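Local coordinates for catechol 1,2-dioxygenase (Pseudomonas putida, PDB 2AZQ) that catalyses the intradiol ring cleavage of catechol with O2, using a ferric iron, probably to give cis,cis-muconate, at the interface of chains A and B. Residues are numbered along the deposited sequence; one frame, centred on the assembly and turned at random. Chains: chain A/B, catechol 1,2-dioxygenase.

Contact 1 and contact 2 are twin patches, essentially one contact made twice, with the chains exchanged by the two-fold axis of the dimer. The centres of their C-alpha atoms lie about 31 Å apart. In each, the N-terminal segment, helix 9-19 and helix 28-49 of one chain meet helix 80-94 of the other. A:Phe15 adds to contact 1 and A:Ala90 to contact 2. Chain A gives its N-terminal segment to contact 1 and its helix 80-94 to contact 2. Chain B does the reverse. This reciprocal packing probably helps to hold the dimer together, though the structure alone does not show that it forms in solution.

Contact 1: the interface of chains A and B. Residues chain A 5, 11, 15, 46; chain B 83, 86-87.
A:Ile5 and B:Phe83 run past each other in opposite directions at the centre of this largely apolar patch between the two subunits, which probably helps to hold the pair together. The delta-methyl CD1 of A:Ile5 lies 3.6 Å from CE1 of the B:Phe83 ring. CG1 of A:Ile5 sits between its own backbone N and carbonyl carbon (chi1 79°), and from there the chain extends towards helix 80-94 of chain B. CD1 of A:Ile5 also reaches CB of B:Leu86 at 3.9 Å, where the two side chains cross at about a right angle. B:Leu86 then turns CD1 towards helix 9-19 of chain A. It passes A:Ile11 in an antiparallel sense, with B:Leu86 CD1 and A:Ile11 CD1 3.8 Å apart. A:Phe15, one helical turn further on, brings its ring atom CZ to 4.0 Å from CD1 of B:Phe83.

A:Glu46 closes the other side. Its chain is extended beyond CG, and the carboxylate is turned 57° from the ring plane of B:Phe83. A:Glu46 OE1 lies in that plane, at the ring edge, 3.7 Å from B:Phe83 CZ. The methyl CD1 of B:Leu87 comes up beside the same oxygen and also approaches CG2 of A:Ile5. Within chain A, the backbone N of A:Ile5 donates a nearly straight 2.8 Å hydrogen bond to A:Glu46 OE1, meeting it from above the carboxylate plane.

Contact 2: the interface of chains A and B. Residues chain A 83, 86-87, 90; chain B 5, 11, 46.
Apolar packing centres on B:Ile5, which lies against helix 80-94 of chain A. B:Ile5 belongs to the N-terminal segment and hides 75 Å² of its surface against chain A. Its two branches go to different places. The CG1 branch runs antiparallel to A:Phe83, and CG1 of B:Ile5 lies 3.7 Å from CE1 of A:Phe83. Its terminal methyl CD1 packs against the same ring atom and against CB of A:Leu86. The CG2 branch, anti to the carbonyl carbon, slants towards the C-terminal end of the helix. CG2 of B:Ile5 meets CB of A:Ala90 at 3.9 Å and also CD1 of A:Leu87. The isoleucine thus touches residues on successive turns of one helix. A second apolar pair flanks it, where A:Leu86 and B:Ile11 pass in opposite directions with their CD1 methyls in contact.

Mixed polar and apolar contacts fall to B:Glu46. Its carboxylate oxygen OE1 faces the rim of the A:Phe83 ring. CD1 of A:Leu87 lies 3.6 Å from OE1 of B:Glu46 and also borders the aliphatic CG of that residue.

A hydrogen bond within chain B supports the contact: the backbone N of B:Ile5 donates to B:Glu46 OE1, with an angle of 170° at the hydrogen. This bond ties the N-terminal segment to helix 28-49 and helps to set where B:Ile5 lies.

In the fold, the patch sets the N-terminal segment and helices 9-19 and 28-49 of chain B against helix 80-94 of chain A, the last helix before the strands that begin at 116-118.

Contact 1: the interface of chains A and B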
loop_
_atom_site.group_PDB
_atom_site.type_symbol
_atom_site.label_atom_id
_atom_site.label_comp_id
_atom_site.label_asym_id
_atom_site.label_seq_id
_atom_site.Cartn_x
_atom_site.Cartn_y
_atom_site.Cartn_z
ATOM N N ILE A 5 14.069 12.029 -17.867
ATOM C CA ILE A 5 14.609 13.178 -17.145
ATOM C C ILE A 5 15.251 12.701 -15.846
ATOM O O ILE A 5 16.033 13.418 -15.219
ATOM C CB ILE A 5 13.503 14.216 -16.818
ATOM C CG1 ILE A 5 12.674 13.768 -15.614
ATOM C CG2 ILE A 5 12.602 14.387 -18.024
ATOM C CD1 ILE A 5 11.623 14.760 -15.188
ATOM N N ILE A 11 17.199 16.170 -11.617
ATOM C CA ILE A 11 16.285 15.251 -10.939
ATOM C C ILE A 11 16.959 14.425 -9.830
ATOM O O ILE A 11 16.329 14.079 -8.854
ATOM C CB ILE A 11 15.588 14.277 -11.959
ATOM C CG1 ILE A 11 14.776 15.073 -12.973
ATOM C CG2 ILE A 11 14.678 13.306 -11.247
ATOM C CD1 ILE A 11 13.773 16.038 -12.345
ATOM N N PHE A 15 15.532 14.086 -5.878
ATOM C CA PHE A 15 15.271 12.870 -5.123
ATOM C C PHE A 15 16.125 12.892 -3.891
ATOM O O PHE A 15 15.723 12.408 -2.847
ATOM C CB PHE A 15 15.576 11.644 -5.983
ATOM C CG PHE A 15 14.564 11.421 -7.064
ATOM C CD1 PHE A 15 14.907 10.783 -8.243
ATOM C CD2 PHE A 15 13.261 11.882 -6.914
ATOM C CE1 PHE A 15 13.960 10.619 -9.259
ATOM C CE2 PHE A 15 12.318 11.716 -7.926
ATOM C CZ PHE A 15 12.667 11.091 -9.092
ATOM N N GLU A 46 9.502 5.716 -16.665
ATOM C CA GLU A 46 10.105 6.165 -17.908
ATOM C C GLU A 46 10.397 5.054 -18.908
ATOM O O GLU A 46 10.391 5.290 -20.107
ATOM C CB GLU A 46 11.377 6.969 -17.617
ATOM C CG GLU A 46 11.105 8.422 -17.189
ATOM C CD GLU A 46 12.350 9.140 -16.703
ATOM O OE1 GLU A 46 12.284 10.368 -16.472
ATOM O OE2 GLU A 46 13.393 8.474 -16.538
ATOM N N PHE B 83 7.107 15.118 -9.570
ATOM C CA PHE B 83 7.870 14.473 -10.626
ATOM C C PHE B 83 7.017 14.178 -11.868
ATOM O O PHE B 83 7.497 14.294 -13.006
ATOM C CB PHE B 83 8.487 13.166 -10.135
ATOM C CG PHE B 83 9.113 12.359 -11.240
ATOM C CD1 PHE B 83 10.299 12.775 -11.842
ATOM C CD2 PHE B 83 8.450 11.242 -11.761
ATOM C CE1 PHE B 83 10.817 12.102 -12.947
ATOM C CE2 PHE B 83 8.968 10.558 -12.872
ATOM C CZ PHE B 83 10.154 10.994 -13.463
ATOM N N LEU B 86 6.633 17.213 -13.875
ATOM C CA LEU B 86 7.877 17.561 -14.541
ATOM C C LEU B 86 8.007 16.817 -15.839
ATOM O O LEU B 86 8.415 17.381 -16.859
ATOM C CB LEU B 86 9.095 17.259 -13.661
ATOM C CG LEU B 86 9.256 18.223 -12.476
ATOM C CD1 LEU B 86 10.561 17.971 -11.753
ATOM C CD2 LEU B 86 9.195 19.660 -12.988
ATOM N N LEU B 87 7.639 15.545 -15.781
ATOM C CA LEU B 87 7.717 14.655 -16.924
ATOM C C LEU B 87 6.626 15.031 -17.915
ATOM O O LEU B 87 6.797 14.874 -19.119
ATOM C CB LEU B 87 7.546 13.195 -16.461
ATOM C CG LEU B 87 7.826 12.061 -17.453
ATOM C CD1 LEU B 87 9.309 12.025 -17.773
ATOM C CD2 LEU B 87 7.418 10.728 -16.842
#

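Contact 2: the interface of chains A and B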
loop_
_atom_site.group_PDB
_atom_site.type_symbol
_atom_site.label_atom_id
_atom_site.label_comp_id
_atom_site.label_asym_id
_atom_site.label_seq_id
_atom_site.Cartn_x
_atom_site.Cartn_y
_atom_site.Cartn_z
ATOM N N PHE A 83 10.351 -16.041 -2.488
ATOM C CA PHE A 83 11.652 -15.504 -2.857
ATOM C C PHE A 83 12.532 -15.212 -1.635
ATOM O O PHE A 83 13.755 -15.417 -1.673
ATOM C CB PHE A 83 11.503 -14.222 -3.672
ATOM C CG PHE A 83 12.812 -13.518 -3.903
ATOM C CD1 PHE A 83 13.762 -14.046 -4.776
ATOM C CD2 PHE A 83 13.146 -12.384 -3.155
ATOM C CE1 PHE A 83 15.023 -13.468 -4.900
ATOM C CE2 PHE A 83 14.414 -11.794 -3.277
ATOM C CZ PHE A 83 15.351 -12.342 -4.153
ATOM N N LEU A 86 14.054 -18.307 -0.413
ATOM C CA LEU A 86 15.087 -18.775 -1.320
ATOM C C LEU A 86 16.398 -18.107 -1.017
ATOM O O LEU A 86 17.454 -18.748 -1.008
ATOM C CB LEU A 86 14.716 -18.517 -2.785
ATOM C CG LEU A 86 13.597 -19.430 -3.309
ATOM C CD1 LEU A 86 13.399 -19.238 -4.796
ATOM C CD2 LEU A 86 13.952 -20.883 -2.999
ATOM N N LEU A 87 16.306 -16.810 -0.758
ATOM C CA LEU A 87 17.464 -15.986 -0.467
ATOM C C LEU A 87 17.979 -16.331 0.921
ATOM O O LEU A 87 19.174 -16.247 1.181
ATOM C CB LEU A 87 17.076 -14.497 -0.544
ATOM C CG LEU A 87 18.181 -13.435 -0.510
ATOM C CD1 LEU A 87 19.004 -13.521 -1.782
ATOM C CD2 LEU A 87 17.563 -12.048 -0.412
ATOM N N ALA A 90 19.891 -19.514 0.233
ATOM C CA ALA A 90 21.177 -19.298 -0.410
ATOM C C ALA A 90 22.140 -18.728 0.616
ATOM O O ALA A 90 23.337 -19.008 0.604
ATOM C CB ALA A 90 21.028 -18.355 -1.561
ATOM N N ILE B 5 20.764 -13.870 -6.192
ATOM C CA ILE B 5 20.198 -15.017 -6.896
ATOM C C ILE B 5 19.245 -14.524 -7.980
ATOM O O ILE B 5 18.884 -15.264 -8.897
ATOM C CB ILE B 5 19.430 -15.957 -5.929
ATOM C CG1 ILE B 5 18.047 -15.391 -5.604
ATOM C CG2 ILE B 5 20.226 -16.123 -4.650
ATOM C CD1 ILE B 5 17.208 -16.284 -4.726
ATOM N N ILE B 11 15.734 -17.910 -11.130
ATOM C CA ILE B 11 14.845 -16.896 -10.563
ATOM C C ILE B 11 14.107 -16.067 -11.627
ATOM O O ILE B 11 12.999 -15.629 -11.403
ATOM C CB ILE B 11 15.622 -15.927 -9.598
ATOM C CG1 ILE B 11 16.226 -16.712 -8.440
ATOM C CG2 ILE B 11 14.708 -14.859 -9.049
ATOM C CD1 ILE B 11 15.219 -17.571 -7.679
ATOM N N GLU B 46 18.488 -7.195 -2.667
ATOM C CA GLU B 46 19.828 -7.747 -2.767
ATOM C C GLU B 46 20.943 -6.710 -2.739
ATOM O O GLU B 46 22.044 -7.004 -2.296
ATOM C CB GLU B 46 19.946 -8.625 -4.017
ATOM C CG GLU B 46 19.347 -10.032 -3.844
ATOM C CD GLU B 46 19.280 -10.812 -5.143
ATOM O OE1 GLU B 46 18.953 -12.019 -5.103
ATOM O OE2 GLU B 46 19.539 -10.215 -6.208
#